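Local coordinates for 35 kDa hemin binding protein (Porphyromonas gingivalis, PDB 5Y1A) that probably binds hemin, and carries a thioredoxin domain and an immunoglobulin-like beta-sandwich domain of a type IX secretion cargo protein, at residues K31-V39 and G137-E146; S320-V328 and M336-P344. All coordinates share one frame; numbering follows the deposited sequence. Where two conformers were deposited one is given.

Contact 1 (K31-V39 and G137-E146); sequences KGSFKKNVV and GFGDGTAPAE
Phe34 and Ala143 form an antiparallel hydrogen-bonded pair, Phe34 N to Ala143 O at 2.9 Å and Ala143 N to Phe34 O at 2.8 Å; the next pair, Lys35 with Thr142, is non-hydrogen-bonded, and Lys36 N then donates almost straight to Gly141 O (N-H...O 171°). Lys36 has its CG opposite the backbone N (chi1 178°) and its chain bent at chi2 and chi4, which takes the ammonium back to helix 127-138. There NZ meets Gly137 O at 2.7 Å, nearly in line with the C=O, so a buried lysine gains a partner at the last turn of the helix, while its CD rests on the Ala143 methyl. Beside it, Val38 CG2 sits over the centre of one face of the Phe138 ring, 3.5 Å from the centroid and 1° off the normal, a CH-pi contact; Lys36 O lies at that ring's edge. At the other end, Asp140 OD2 accepts from Lys31 N (2.9 Å) through its syn lone pair. Its OD1 takes both Thr142 OG1 (2.7 Å) and Thr142 N from one face of the carboxylate, the latter closing an Asx turn; two bonds thus fix the oxygen, and OG1 is also approached weakly by Gly32 N. The Phe34 ring receives Glu146 CB over a face, 4.0 Å from its centroid, and a water joins Glu146 OE2 to Lys35 N. Glu146 OE1 is held by Asn148. The arrangement is a helix-to-strand connection: helix 127-138 ends, Phe138 to Gly141 make a type II' turn, and strand 142-143 joins strand 34-44 of the thioredoxin domain's mixed sheet, just before strand 145-153 enters the beta-sandwich.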
# COMPACT_ATOMS: atom_id res chain seq x y z
N LYS A 31 -25.37 -10.81 -7.21
CA LYS A 31 -23.93 -11.13 -7.44
C LYS A 31 -23.34 -12.11 -6.41
O LYS A 31 -22.56 -13.00 -6.79
CB LYS A 31 -23.08 -9.86 -7.46
CG LYS A 31 -22.73 -9.33 -8.85
CD LYS A 31 -21.31 -9.72 -9.28
CE LYS A 31 -21.28 -11.05 -10.03
NZ LYS A 31 -19.87 -11.53 -10.18
N GLY A 32 -23.70 -11.94 -5.12
CA GLY A 32 -23.04 -12.73 -4.08
C GLY A 32 -23.37 -12.50 -2.62
O GLY A 32 -24.17 -11.62 -2.26
N SER A 33 -22.71 -13.30 -1.78
CA SER A 33 -22.92 -13.32 -0.32
C SER A 33 -22.34 -12.10 0.37
O SER A 33 -22.70 -11.82 1.51
CB SER A 33 -22.24 -14.54 0.31
OG SER A 33 -22.67 -15.75 -0.28
N PHE A 34 -21.39 -11.42 -0.29
CA PHE A 34 -20.56 -10.45 0.41
C PHE A 34 -20.81 -8.99 0.01
O PHE A 34 -21.43 -8.72 -1.01
CB PHE A 34 -19.07 -10.86 0.25
CG PHE A 34 -18.78 -12.26 0.66
CD1 PHE A 34 -18.78 -12.61 2.01
CD2 PHE A 34 -18.54 -13.24 -0.28
CE1 PHE A 34 -18.55 -13.93 2.41
CE2 PHE A 34 -18.30 -14.55 0.11
CZ PHE A 34 -18.31 -14.89 1.47
N LYS A 35 -20.30 -8.05 0.80
CA LYS A 35 -20.51 -6.62 0.59
C LYS A 35 -19.43 -6.04 -0.32
O LYS A 35 -18.26 -6.05 0.03
CB LYS A 35 -20.48 -5.90 1.94
CG LYS A 35 -20.51 -4.38 1.87
CD LYS A 35 -20.41 -3.75 3.27
CE LYS A 35 -18.96 -3.76 3.79
NZ LYS A 35 -18.88 -3.15 5.15
N LYS A 36 -19.84 -5.50 -1.47
CA LYS A 36 -18.90 -5.01 -2.50
C LYS A 36 -18.20 -3.70 -2.12
O LYS A 36 -18.83 -2.71 -1.74
CB LYS A 36 -19.66 -4.86 -3.84
CG LYS A 36 -18.88 -4.30 -5.03
CD LYS A 36 -17.93 -5.33 -5.60
CE LYS A 36 -17.21 -4.87 -6.89
NZ LYS A 36 -17.97 -5.16 -8.14
N ASN A 37 -16.87 -3.72 -2.24
CA ASN A 37 -16.04 -2.51 -2.23
C ASN A 37 -15.47 -2.33 -3.62
O ASN A 37 -15.23 -3.32 -4.30
CB ASN A 37 -14.89 -2.63 -1.24
CG ASN A 37 -15.37 -2.80 0.19
OD1 ASN A 37 -16.34 -2.16 0.60
ND2 ASN A 37 -14.73 -3.68 0.95
N VAL A 38 -15.26 -1.08 -4.02
CA VAL A 38 -14.84 -0.73 -5.36
C VAL A 38 -13.40 -0.26 -5.30
O VAL A 38 -13.06 0.55 -4.46
CB VAL A 38 -15.75 0.36 -5.96
CG1 VAL A 38 -15.05 1.04 -7.19
CG2 VAL A 38 -17.06 -0.25 -6.43
N VAL A 39 -12.57 -0.79 -6.19
CA VAL A 39 -11.19 -0.31 -6.39
C VAL A 39 -11.13 0.55 -7.65
O VAL A 39 -11.67 0.19 -8.68
CB VAL A 39 -10.22 -1.54 -6.53
CG1 VAL A 39 -8.80 -1.10 -6.93
CG2 VAL A 39 -10.19 -2.34 -5.23
N GLY A 137 -19.64 -0.01 -10.92
CA GLY A 137 -18.70 -0.89 -10.21
C GLY A 137 -19.34 -1.55 -9.00
O GLY A 137 -19.10 -2.73 -8.74
N PHE A 138 -20.18 -0.79 -8.28
CA PHE A 138 -20.91 -1.35 -7.15
C PHE A 138 -21.97 -2.39 -7.51
O PHE A 138 -22.22 -3.30 -6.71
CB PHE A 138 -21.52 -0.25 -6.28
CG PHE A 138 -20.56 0.31 -5.29
CD1 PHE A 138 -20.08 -0.48 -4.24
CD2 PHE A 138 -20.10 1.61 -5.41
CE1 PHE A 138 -19.19 0.03 -3.33
CE2 PHE A 138 -19.18 2.14 -4.50
CZ PHE A 138 -18.73 1.35 -3.46
N GLY A 139 -22.57 -2.24 -8.69
CA GLY A 139 -23.65 -3.15 -9.14
C GLY A 139 -24.78 -3.20 -8.13
O GLY A 139 -25.25 -2.16 -7.66
N ASP A 140 -25.20 -4.41 -7.75
CA ASP A 140 -26.24 -4.56 -6.72
C ASP A 140 -25.71 -4.42 -5.28
O ASP A 140 -26.44 -4.67 -4.31
CB ASP A 140 -27.02 -5.88 -6.92
CG ASP A 140 -26.18 -7.14 -6.65
OD1 ASP A 140 -25.01 -7.04 -6.19
OD2 ASP A 140 -26.70 -8.25 -6.90
N GLY A 141 -24.43 -4.05 -5.13
CA GLY A 141 -23.80 -3.85 -3.82
C GLY A 141 -23.20 -5.10 -3.20
O GLY A 141 -22.64 -5.04 -2.11
N THR A 142 -23.33 -6.23 -3.90
CA THR A 142 -22.83 -7.50 -3.40
C THR A 142 -21.72 -8.07 -4.29
O THR A 142 -21.55 -7.69 -5.45
CB THR A 142 -23.94 -8.58 -3.30
OG1 THR A 142 -24.25 -9.08 -4.60
CG2 THR A 142 -25.19 -8.03 -2.64
N ALA A 143 -21.01 -9.05 -3.76
CA ALA A 143 -19.86 -9.62 -4.45
C ALA A 143 -19.70 -11.06 -4.00
O ALA A 143 -20.07 -11.41 -2.86
CB ALA A 143 -18.61 -8.80 -4.13
N PRO A 144 -19.17 -11.93 -4.88
CA PRO A 144 -18.96 -13.35 -4.56
C PRO A 144 -17.62 -13.67 -3.87
O PRO A 144 -17.24 -14.82 -3.81
CB PRO A 144 -19.02 -14.00 -5.94
CG PRO A 144 -18.40 -13.00 -6.82
CD PRO A 144 -18.87 -11.66 -6.31
N ALA A 145 -16.93 -12.64 -3.37
CA ALA A 145 -15.72 -12.85 -2.56
C ALA A 145 -15.62 -11.75 -1.53
O ALA A 145 -16.27 -10.70 -1.66
CB ALA A 145 -14.46 -12.90 -3.44
N GLU A 146 -14.81 -11.99 -0.50
CA GLU A 146 -14.54 -10.98 0.51
C GLU A 146 -13.09 -11.17 0.92
O GLU A 146 -12.56 -12.30 0.90
CB GLU A 146 -15.49 -11.17 1.70
CG GLU A 146 -15.15 -10.43 2.97
CD GLU A 146 -16.05 -10.88 4.11
OE1 GLU A 146 -15.63 -11.77 4.89
OE2 GLU A 146 -17.18 -10.35 4.18
O HOH W 1 -18.30 -8.47 2.94

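Contact 2 (S320-V328 and M336-P344); sequences SLVPGVYVV and MHFLKVLVP
Val343 has CG1 opposite its backbone N (chi1 171°), leaving CG2 to meet the Tyr326 ring, whose CG stands beside the backbone N (chi1 -61°) and slants the ring back toward Val322 of its own segment; Val343 CG2 is 3.6 Å from Tyr326 CE2, obliquely to the ring. The phenol is held at its far end, for Tyr326 OH donates to Val322 O at 2.6 Å, and that carbonyl oxygen lies in the plane of the ring. On the same face of the sheet, Val328 CG2 touches Val341 CG2 at 3.8 Å. The face bearing Val325, Val327, Lys340 and Leu342 is more open. Val325 CG2 meets Leu342 CD1 within a directly facing pair, whereas Val325 CG1 reaches diagonally to Lys340 CG at 3.4 Å, tighter than normal van der Waals contact. Also on the diagonal, Val327 CG1 comes to the edge of the Phe338 ring.

Six backbone bonds set this register, two each for Gly324 with Val343, Tyr326 with Val341 and Val328 with Leu339; the strand directions differ by 162°, as expected of an antiparallel hairpin. Lys340 NZ is tied by a salt bridge to Asp159. Strand 335-343 is outermost in its four-stranded sheet, strand 324-332 pairs on its other side with strand 305-309, and Val328 and Val341 pack on Ile297 of strand 296-298.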
# COMPACT_ATOMS: atom_id res chain seq x y z
N SER A 320 17.70 13.04 27.16
CA SER A 320 16.28 13.19 27.55
C SER A 320 15.33 12.47 26.61
O SER A 320 14.31 13.02 26.22
CB SER A 320 15.90 14.67 27.69
OG SER A 320 16.78 15.32 28.59
N LEU A 321 15.68 11.24 26.25
CA LEU A 321 14.88 10.48 25.29
C LEU A 321 13.50 10.16 25.85
O LEU A 321 13.38 9.64 26.98
CB LEU A 321 15.61 9.18 24.91
CG LEU A 321 16.99 9.34 24.25
CD1 LEU A 321 17.59 7.94 24.04
CD2 LEU A 321 16.89 10.12 22.93
N VAL A 322 12.47 10.47 25.07
CA VAL A 322 11.11 10.19 25.46
C VAL A 322 10.83 8.71 25.19
O VAL A 322 11.53 8.09 24.37
CB VAL A 322 10.07 11.07 24.71
CG1 VAL A 322 10.32 12.56 24.98
CG2 VAL A 322 10.03 10.75 23.20
N PRO A 323 9.82 8.13 25.88
CA PRO A 323 9.48 6.73 25.67
C PRO A 323 9.22 6.40 24.20
O PRO A 323 8.59 7.18 23.47
CB PRO A 323 8.23 6.54 26.52
CG PRO A 323 8.46 7.51 27.66
CD PRO A 323 8.96 8.73 26.92
N GLY A 324 9.73 5.26 23.79
CA GLY A 324 9.63 4.83 22.41
C GLY A 324 10.77 3.90 22.09
O GLY A 324 11.61 3.60 22.95
N VAL A 325 10.80 3.43 20.85
CA VAL A 325 11.85 2.53 20.41
C VAL A 325 12.88 3.33 19.63
O VAL A 325 12.52 4.21 18.83
CB VAL A 325 11.31 1.37 19.53
CG1 VAL A 325 12.48 0.51 19.05
CG2 VAL A 325 10.30 0.52 20.30
N TYR A 326 14.16 3.05 19.90
CA TYR A 326 15.30 3.67 19.21
C TYR A 326 16.21 2.61 18.61
O TYR A 326 16.31 1.51 19.13
CB TYR A 326 16.10 4.54 20.19
CG TYR A 326 15.27 5.67 20.77
CD1 TYR A 326 15.33 6.96 20.23
CD2 TYR A 326 14.42 5.43 21.84
CE1 TYR A 326 14.55 8.00 20.77
CE2 TYR A 326 13.61 6.47 22.38
CZ TYR A 326 13.70 7.74 21.84
OH TYR A 326 12.94 8.77 22.35
N VAL A 327 16.87 2.96 17.51
CA VAL A 327 17.92 2.12 16.95
C VAL A 327 19.27 2.76 17.23
O VAL A 327 19.50 3.92 16.88
CB VAL A 327 17.73 1.94 15.42
CG1 VAL A 327 18.87 1.10 14.82
CG2 VAL A 327 16.40 1.28 15.13
N VAL A 328 20.15 2.01 17.88
CA VAL A 328 21.49 2.51 18.14
C VAL A 328 22.41 1.82 17.15
O VAL A 328 22.47 0.59 17.11
CB VAL A 328 21.97 2.20 19.56
CG1 VAL A 328 23.34 2.85 19.80
CG2 VAL A 328 20.94 2.69 20.59
N MET A 336 29.85 -2.80 12.29
CA MET A 336 28.74 -1.87 12.54
C MET A 336 27.53 -2.68 13.01
O MET A 336 26.97 -3.48 12.24
CB MET A 336 28.44 -1.03 11.28
CG MET A 336 27.33 0.03 11.44
SD MET A 336 26.95 0.99 9.93
CE MET A 336 28.47 1.91 9.72
N HIS A 337 27.16 -2.48 14.27
CA HIS A 337 26.05 -3.19 14.96
C HIS A 337 24.81 -2.31 15.03
O HIS A 337 24.92 -1.09 15.08
CB HIS A 337 26.44 -3.49 16.41
CG HIS A 337 27.73 -4.24 16.57
ND1 HIS A 337 27.79 -5.62 16.53
CD2 HIS A 337 28.99 -3.81 16.80
CE1 HIS A 337 29.04 -6.01 16.73
NE2 HIS A 337 29.79 -4.93 16.88
N PHE A 338 23.63 -2.94 15.04
CA PHE A 338 22.35 -2.23 15.18
C PHE A 338 21.62 -2.85 16.37
O PHE A 338 21.38 -4.06 16.37
CB PHE A 338 21.50 -2.36 13.91
CG PHE A 338 22.12 -1.72 12.68
CD1 PHE A 338 21.64 -0.50 12.21
CD2 PHE A 338 23.18 -2.33 12.02
CE1 PHE A 338 22.22 0.11 11.09
CE2 PHE A 338 23.77 -1.74 10.91
CZ PHE A 338 23.28 -0.52 10.43
N LEU A 339 21.32 -2.04 17.38
CA LEU A 339 20.64 -2.50 18.59
C LEU A 339 19.33 -1.75 18.68
O LEU A 339 19.28 -0.57 18.40
CB LEU A 339 21.46 -2.18 19.83
CG LEU A 339 22.72 -2.94 20.23
CD1 LEU A 339 23.66 -1.92 20.82
CD2 LEU A 339 22.40 -4.02 21.27
N LYS A 340 18.27 -2.47 19.03
CA LYS A 340 16.96 -1.85 19.24
C LYS A 340 16.83 -1.62 20.74
O LYS A 340 16.91 -2.57 21.53
CB LYS A 340 15.86 -2.78 18.71
CG LYS A 340 14.46 -2.19 18.70
CD LYS A 340 13.37 -3.24 18.36
CE LYS A 340 13.40 -3.72 16.90
NZ LYS A 340 12.03 -4.26 16.50
N VAL A 341 16.69 -0.36 21.16
CA VAL A 341 16.52 -0.02 22.58
C VAL A 341 15.12 0.53 22.83
O VAL A 341 14.66 1.42 22.12
CB VAL A 341 17.59 1.01 23.03
CG1 VAL A 341 17.30 1.49 24.45
CG2 VAL A 341 19.00 0.37 22.94
N LEU A 342 14.43 0.01 23.85
CA LEU A 342 13.10 0.53 24.16
C LEU A 342 13.17 1.38 25.44
O LEU A 342 13.52 0.89 26.51
CB LEU A 342 12.08 -0.60 24.30
CG LEU A 342 10.61 -0.17 24.36
CD1 LEU A 342 9.75 -1.23 23.68
CD2 LEU A 342 10.14 0.03 25.77
N VAL A 343 12.89 2.67 25.29
CA VAL A 343 12.85 3.58 26.43
C VAL A 343 11.41 3.51 26.97
O VAL A 343 10.47 3.86 26.25
CB VAL A 343 13.24 5.05 26.03
CG1 VAL A 343 12.98 6.04 27.19
CG2 VAL A 343 14.70 5.13 25.50
N PRO A 344 11.22 3.03 28.22
CA PRO A 344 9.85 2.76 28.72
C PRO A 344 9.08 4.02 29.13
O PRO A 344 9.69 4.96 29.63
CB PRO A 344 10.10 1.90 29.96
CG PRO A 344 11.42 2.34 30.46
CD PRO A 344 12.24 2.71 29.23

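From the first modelled residue, the chain enters contact 1 at once and returns to it only after 97 residues of helices and strands; closing that loop joins strand 34-44 to the end of helix 127-138 and to strand 142-143, and the chain passes on into strand 145-153. It then builds the two sheets that include strands 161-169 and 263-270 before contact 2 opens. Contact 2 closes a far shorter loop of seven residues, joining the last two strands, 324-332 and 335-343, of the C-terminal antiparallel sheet. The contacts follow in series, neither nested nor crossed. The centres of contact 1 and contact 2 lie about 45 Å apart, on opposite sides of the chain's centre, and the two do not touch.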